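Local coordinates for PrgZ (Enterococcus faecalis, PDB 4FAJ), which binds a peptide pheromone as a membrane-anchored extracellular receptor and, like other family 5 solute-binding proteins, probably serves in peptide uptake, at residues 160-172 with 181-195. Sequence-based numbering, arbitrary orientation. Where two conformers were deposited one is given.
Sequences ELFSAIKNAKEIA and LAVKSIGEKTLEIEL
Lys166 lies across the open end of the hairpin formed by strands 183-186 and 190-194 and bonds to both arms through its own peptide groups: its N donates to Glu194 O at 2.9 Å, nearly straight at 169°, and its O accepts the longer bond from Ala182 N at 3.2 Å. Ala182 also lends its O to Glu194 N. It is the centre of an inverse gamma turn, placed where the chain enters strand 183-186. One side of this junction is apolar. Ile165 lies across that side of both strand ends, its CG2 placed anti to the backbone N and meeting Leu181 CD1 at 3.7 Å and Val183 CG2 a little farther off, while CG1 turns to Ile193 CG2 and Leu195 CD2. Leu181 in turn packs against the start of helix 168-172, touching Ala168 CB with CD1 and Ile171 CD1 with CB, the last pair crossing at about a right angle. The site illustrates how a residue from another segment can continue a hairpin's hydrogen bonding past its last strand pair, here beside a single bridge between Ile165 and Leu195. Strand 183-186 is an outer strand of a four-stranded antiparallel sheet in this family 5 solute-binding protein, away from the zinc sites, and 190-194 pairs on its other side with 120-124; Phe202 of helix 202-205 packs on Ile165, Ile193 and Leu195. From the 3-10 segment 160-162 to helix 168-172 the chain passes through two consecutive turns, type I from Phe162 to Ile165 and type II from Ile165 to Ala168, which bring Lys166 to the strand ends. Its side chain leaves on the polar side, CB against Ala182 CB at 3.5 Å, then bends at chi2 and chi3 to bring NZ 2.7 Å from Glu194 OE2, a salt bridge made to the anti lone pair. Glu194 OE1 takes a weak hydrogen bond from Asn116.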
loop_
_atom_site.group_PDB
_atom_site.type_symbol
_atom_site.label_atom_id
_atom_site.label_comp_id
_atom_site.label_asym_id
_atom_site.label_seq_id
_atom_site.Cartn_x
_atom_site.Cartn_y
_atom_site.Cartn_z
ATOM N N GLU A 160 -11.707 2.876 -6.003
ATOM C CA GLU A 160 -12.475 2.193 -4.952
ATOM C C GLU A 160 -12.471 2.959 -3.611
ATOM O O GLU A 160 -13.422 2.868 -2.843
ATOM C CB GLU A 160 -11.934 0.771 -4.739
ATOM C CG GLU A 160 -12.765 -0.112 -3.828
ATOM C CD GLU A 160 -14.055 -0.582 -4.484
ATOM O OE1 GLU A 160 -15.108 -0.561 -3.805
ATOM O OE2 GLU A 160 -14.010 -0.971 -5.678
ATOM N N LEU A 161 -11.410 3.714 -3.347
ATOM C CA LEU A 161 -11.313 4.533 -2.135
ATOM C C LEU A 161 -12.373 5.630 -2.036
ATOM O O LEU A 161 -12.594 6.189 -0.951
ATOM C CB LEU A 161 -9.933 5.189 -2.048
ATOM C CG LEU A 161 -8.741 4.252 -1.872
ATOM C CD1 LEU A 161 -7.421 5.021 -2.010
ATOM C CD2 LEU A 161 -8.812 3.543 -0.537
ATOM N N PHE A 162 -13.000 5.951 -3.170
ATOM C CA PHE A 162 -14.033 6.981 -3.248
ATOM C C PHE A 162 -15.461 6.429 -3.203
ATOM O O PHE A 162 -16.420 7.202 -3.268
ATOM C CB PHE A 162 -13.816 7.829 -4.513
ATOM C CG PHE A 162 -12.632 8.748 -4.413
ATOM C CD1 PHE A 162 -11.346 8.254 -4.541
ATOM C CD2 PHE A 162 -12.798 10.092 -4.130
ATOM C CE1 PHE A 162 -10.248 9.087 -4.421
ATOM C CE2 PHE A 162 -11.696 10.936 -4.006
ATOM C CZ PHE A 162 -10.427 10.433 -4.151
ATOM N N SER A 163 -15.596 5.107 -3.048
ATOM C CA SER A 163 -16.894 4.425 -3.162
ATOM C C SER A 163 -17.913 4.848 -2.124
ATOM O O SER A 163 -19.112 4.788 -2.386
ATOM C CB SER A 163 -16.716 2.904 -3.092
ATOM O OG SER A 163 -15.868 2.480 -4.136
ATOM N N ALA A 164 -17.445 5.293 -0.962
ATOM C CA ALA A 164 -18.334 5.793 0.099
ATOM C C ALA A 164 -19.129 7.050 -0.273
ATOM O O ALA A 164 -20.205 7.293 0.276
ATOM C CB ALA A 164 -17.525 6.045 1.375
ATOM N N ILE A 165 -18.608 7.842 -1.208
ATOM C CA ILE A 165 -19.209 9.127 -1.559
ATOM C C ILE A 165 -20.389 8.919 -2.499
ATOM O O ILE A 165 -20.305 8.128 -3.436
ATOM C CB ILE A 165 -18.169 10.066 -2.219
ATOM C CG1 ILE A 165 -17.035 10.368 -1.239
ATOM C CG2 ILE A 165 -18.818 11.374 -2.698
ATOM C CD1 ILE A 165 -15.872 11.153 -1.852
ATOM N N LYS A 166 -21.476 9.644 -2.250
ATOM C CA LYS A 166 -22.677 9.532 -3.079
ATOM C C LYS A 166 -22.352 9.745 -4.561
ATOM O O LYS A 166 -21.582 10.643 -4.928
ATOM C CB LYS A 166 -23.761 10.509 -2.634
ATOM C CG LYS A 166 -25.158 10.149 -3.132
ATOM C CD LYS A 166 -26.019 11.374 -3.433
ATOM C CE LYS A 166 -26.218 12.250 -2.215
ATOM N NZ LYS A 166 -27.287 13.281 -2.397
ATOM N N ASN A 167 -22.931 8.875 -5.388
ATOM C CA ASN A 167 -22.763 8.868 -6.846
ATOM C C ASN A 167 -21.441 8.306 -7.359
ATOM O O ASN A 167 -21.294 8.119 -8.565
ATOM C CB ASN A 167 -23.048 10.249 -7.462
ATOM C CG ASN A 167 -24.490 10.672 -7.289
ATOM O OD1 ASN A 167 -25.390 9.837 -7.291
ATOM N ND2 ASN A 167 -24.722 11.971 -7.130
ATOM N N ALA A 168 -20.484 8.017 -6.476
ATOM C CA ALA A 168 -19.209 7.436 -6.916
ATOM C C ALA A 168 -19.436 6.089 -7.614
ATOM O O ALA A 168 -18.733 5.767 -8.569
ATOM C CB ALA A 168 -18.248 7.273 -5.747
ATOM N N LYS A 169 -20.425 5.328 -7.129
ATOM C CA LYS A 169 -20.827 4.044 -7.721
ATOM C C LYS A 169 -21.482 4.252 -9.089
ATOM O O LYS A 169 -21.179 3.535 -10.034
ATOM C CB LYS A 169 -21.790 3.279 -6.790
ATOM C CG LYS A 169 -22.363 1.971 -7.388
ATOM C CD LYS A 169 -23.276 1.194 -6.417
ATOM C CE LYS A 169 -23.762 -0.117 -7.059
ATOM N NZ LYS A 169 -24.436 -1.068 -6.109
ATOM N N GLU A 170 -22.382 5.226 -9.182
ATOM C CA GLU A 170 -23.111 5.496 -10.426
ATOM C C GLU A 170 -22.200 6.083 -11.512
ATOM O O GLU A 170 -22.514 6.011 -12.704
ATOM C CB GLU A 170 -24.288 6.436 -10.163
ATOM C CG GLU A 170 -25.480 5.776 -9.447
ATOM C CD GLU A 170 -25.261 5.529 -7.952
ATOM O OE1 GLU A 170 -24.141 5.765 -7.439
ATOM O OE2 GLU A 170 -26.224 5.083 -7.293
ATOM N N ILE A 171 -21.087 6.679 -11.087
ATOM C CA ILE A 171 -20.069 7.206 -11.995
ATOM C C ILE A 171 -19.206 6.059 -12.518
ATOM O O ILE A 171 -18.776 6.076 -13.676
ATOM C CB ILE A 171 -19.190 8.270 -11.288
ATOM C CG1 ILE A 171 -19.997 9.547 -11.063
ATOM C CG2 ILE A 171 -17.969 8.611 -12.100
ATOM C CD1 ILE A 171 -19.336 10.552 -10.135
ATOM N N ALA A 172 -18.965 5.067 -11.660
ATOM C CA ALA A 172 -18.191 3.880 -12.017
ATOM C C ALA A 172 -18.910 2.992 -13.032
ATOM O O ALA A 172 -18.275 2.427 -13.920
ATOM C CB ALA A 172 -17.858 3.079 -10.766
ATOM N N LEU A 181 -20.541 13.705 -8.638
ATOM C CA LEU A 181 -19.898 13.300 -7.368
ATOM C C LEU A 181 -20.351 14.262 -6.261
ATOM O O LEU A 181 -20.289 15.478 -6.433
ATOM C CB LEU A 181 -18.375 13.291 -7.499
ATOM C CG LEU A 181 -17.580 12.646 -6.356
ATOM C CD1 LEU A 181 -17.828 11.143 -6.275
ATOM C CD2 LEU A 181 -16.088 12.925 -6.511
ATOM N N ALA A 182 -20.837 13.721 -5.145
ATOM C CA ALA A 182 -21.466 14.541 -4.106
ATOM C C ALA A 182 -20.417 15.231 -3.236
ATOM O O ALA A 182 -20.313 14.974 -2.034
ATOM C CB ALA A 182 -22.423 13.701 -3.252
ATOM N N VAL A 183 -19.625 16.080 -3.887
ATOM C CA VAL A 183 -18.641 16.928 -3.245
ATOM C C VAL A 183 -18.790 18.317 -3.853
ATOM O O VAL A 183 -18.852 18.448 -5.078
ATOM C CB VAL A 183 -17.214 16.413 -3.494
ATOM C CG1 VAL A 183 -16.196 17.349 -2.843
ATOM C CG2 VAL A 183 -17.063 14.979 -2.976
ATOM N N LYS A 184 -18.871 19.349 -3.014
ATOM C CA LYS A 184 -18.975 20.718 -3.522
ATOM C C LYS A 184 -18.225 21.737 -2.660
ATOM O O LYS A 184 -18.067 21.548 -1.450
ATOM C CB LYS A 184 -20.443 21.127 -3.659
ATOM C CG LYS A 184 -21.142 21.487 -2.351
ATOM C CD LYS A 184 -22.608 21.830 -2.577
ATOM C CE LYS A 184 -23.293 22.203 -1.274
ATOM N NZ LYS A 184 -24.675 22.721 -1.491
ATOM N N SER A 185 -17.791 22.821 -3.300
ATOM C CA SER A 185 -17.246 23.979 -2.599
ATOM C C SER A 185 -18.365 24.936 -2.214
ATOM O O SER A 185 -19.374 25.052 -2.919
ATOM C CB SER A 185 -16.230 24.717 -3.476
ATOM O OG SER A 185 -16.797 25.033 -4.737
ATOM N N ILE A 186 -18.188 25.600 -1.077
ATOM C CA ILE A 186 -19.011 26.727 -0.673
ATOM C C ILE A 186 -18.014 27.856 -0.422
ATOM O O ILE A 186 -17.265 27.824 0.554
ATOM C CB ILE A 186 -19.828 26.421 0.605
ATOM C CG1 ILE A 186 -20.673 25.163 0.418
ATOM C CG2 ILE A 186 -20.729 27.597 0.955
ATOM C CD1 ILE A 186 -21.210 24.588 1.701
ATOM N N GLY A 187 -17.963 28.824 -1.331
ATOM C CA GLY A 187 -16.913 29.841 -1.287
ATOM C C GLY A 187 -15.587 29.222 -1.699
ATOM O O GLY A 187 -15.561 28.249 -2.462
ATOM N N GLU A 188 -14.487 29.771 -1.192
ATOM C CA GLU A 188 -13.156 29.294 -1.561
ATOM C C GLU A 188 -12.563 28.322 -0.527
ATOM O O GLU A 188 -11.634 27.575 -0.849
ATOM C CB GLU A 188 -12.206 30.480 -1.778
ATOM C CG GLU A 188 -11.455 30.899 -0.534
ATOM C CD GLU A 188 -10.364 31.927 -0.795
ATOM O OE1 GLU A 188 -10.698 33.067 -1.169
ATOM O OE2 GLU A 188 -9.171 31.595 -0.603
ATOM N N LYS A 189 -13.105 28.323 0.694
ATOM C CA LYS A 189 -12.506 27.581 1.820
ATOM C C LYS A 189 -13.356 26.493 2.468
ATOM O O LYS A 189 -12.885 25.857 3.401
ATOM C CB LYS A 189 -12.062 28.560 2.913
ATOM C CG LYS A 189 -10.956 29.523 2.480
ATOM C CD LYS A 189 -10.365 30.302 3.664
ATOM C CE LYS A 189 -9.719 31.609 3.213
ATOM N NZ LYS A 189 -9.513 32.563 4.335
ATOM N N THR A 190 -14.575 26.252 1.991
ATOM C CA THR A 190 -15.433 25.242 2.613
ATOM C C THR A 190 -15.764 24.132 1.623
ATOM O O THR A 190 -16.100 24.395 0.463
ATOM C CB THR A 190 -16.721 25.866 3.213
ATOM O OG1 THR A 190 -16.355 26.782 4.248
ATOM C CG2 THR A 190 -17.644 24.799 3.819
ATOM N N LEU A 191 -15.656 22.898 2.106
ATOM C CA LEU A 191 -16.021 21.697 1.366
ATOM C C LEU A 191 -17.202 21.016 2.047
ATOM O O LEU A 191 -17.214 20.883 3.272
ATOM C CB LEU A 191 -14.842 20.730 1.347
ATOM C CG LEU A 191 -13.737 20.937 0.317
ATOM C CD1 LEU A 191 -12.541 20.031 0.662
ATOM C CD2 LEU A 191 -14.266 20.640 -1.097
ATOM N N GLU A 192 -18.190 20.584 1.263
ATOM C CA GLU A 192 -19.272 19.742 1.782
ATOM C C GLU A 192 -19.312 18.425 0.994
ATOM O O GLU A 192 -19.311 18.439 -0.232
ATOM C CB GLU A 192 -20.625 20.452 1.697
ATOM C CG GLU A 192 -21.789 19.626 2.244
ATOM C CD GLU A 192 -23.142 20.284 2.051
ATOM O OE1 GLU A 192 -23.357 21.380 2.599
ATOM O OE2 GLU A 192 -24.005 19.691 1.363
ATOM N N ILE A 193 -19.336 17.301 1.709
ATOM C CA ILE A 193 -19.321 15.961 1.100
ATOM C C ILE A 193 -20.506 15.180 1.629
ATOM O O ILE A 193 -20.755 15.188 2.846
ATOM C CB ILE A 193 -18.057 15.183 1.496
ATOM C CG1 ILE A 193 -16.787 15.945 1.104
ATOM C CG2 ILE A 193 -18.049 13.773 0.878
ATOM C CD1 ILE A 193 -15.646 15.678 2.055
ATOM N N GLU A 194 -21.234 14.507 0.731
ATOM C CA GLU A 194 -22.287 13.582 1.141
ATOM C C GLU A 194 -21.927 12.118 0.860
ATOM O O GLU A 194 -21.572 11.746 -0.259
ATOM C CB GLU A 194 -23.632 13.917 0.490
ATOM C CG GLU A 194 -24.708 12.935 0.917
ATOM C CD GLU A 194 -26.031 13.572 1.150
ATOM O OE1 GLU A 194 -26.359 13.807 2.339
ATOM O OE2 GLU A 194 -26.740 13.849 0.154
ATOM N N LEU A 195 -22.042 11.298 1.900
ATOM C CA LEU A 195 -21.792 9.872 1.814
ATOM C C LEU A 195 -23.084 9.076 1.601
ATOM O O LEU A 195 -24.188 9.530 1.923
ATOM C CB LEU A 195 -21.112 9.400 3.091
ATOM C CG LEU A 195 -19.859 10.148 3.552
ATOM C CD1 LEU A 195 -19.330 9.495 4.822
ATOM C CD2 LEU A 195 -18.796 10.169 2.475
#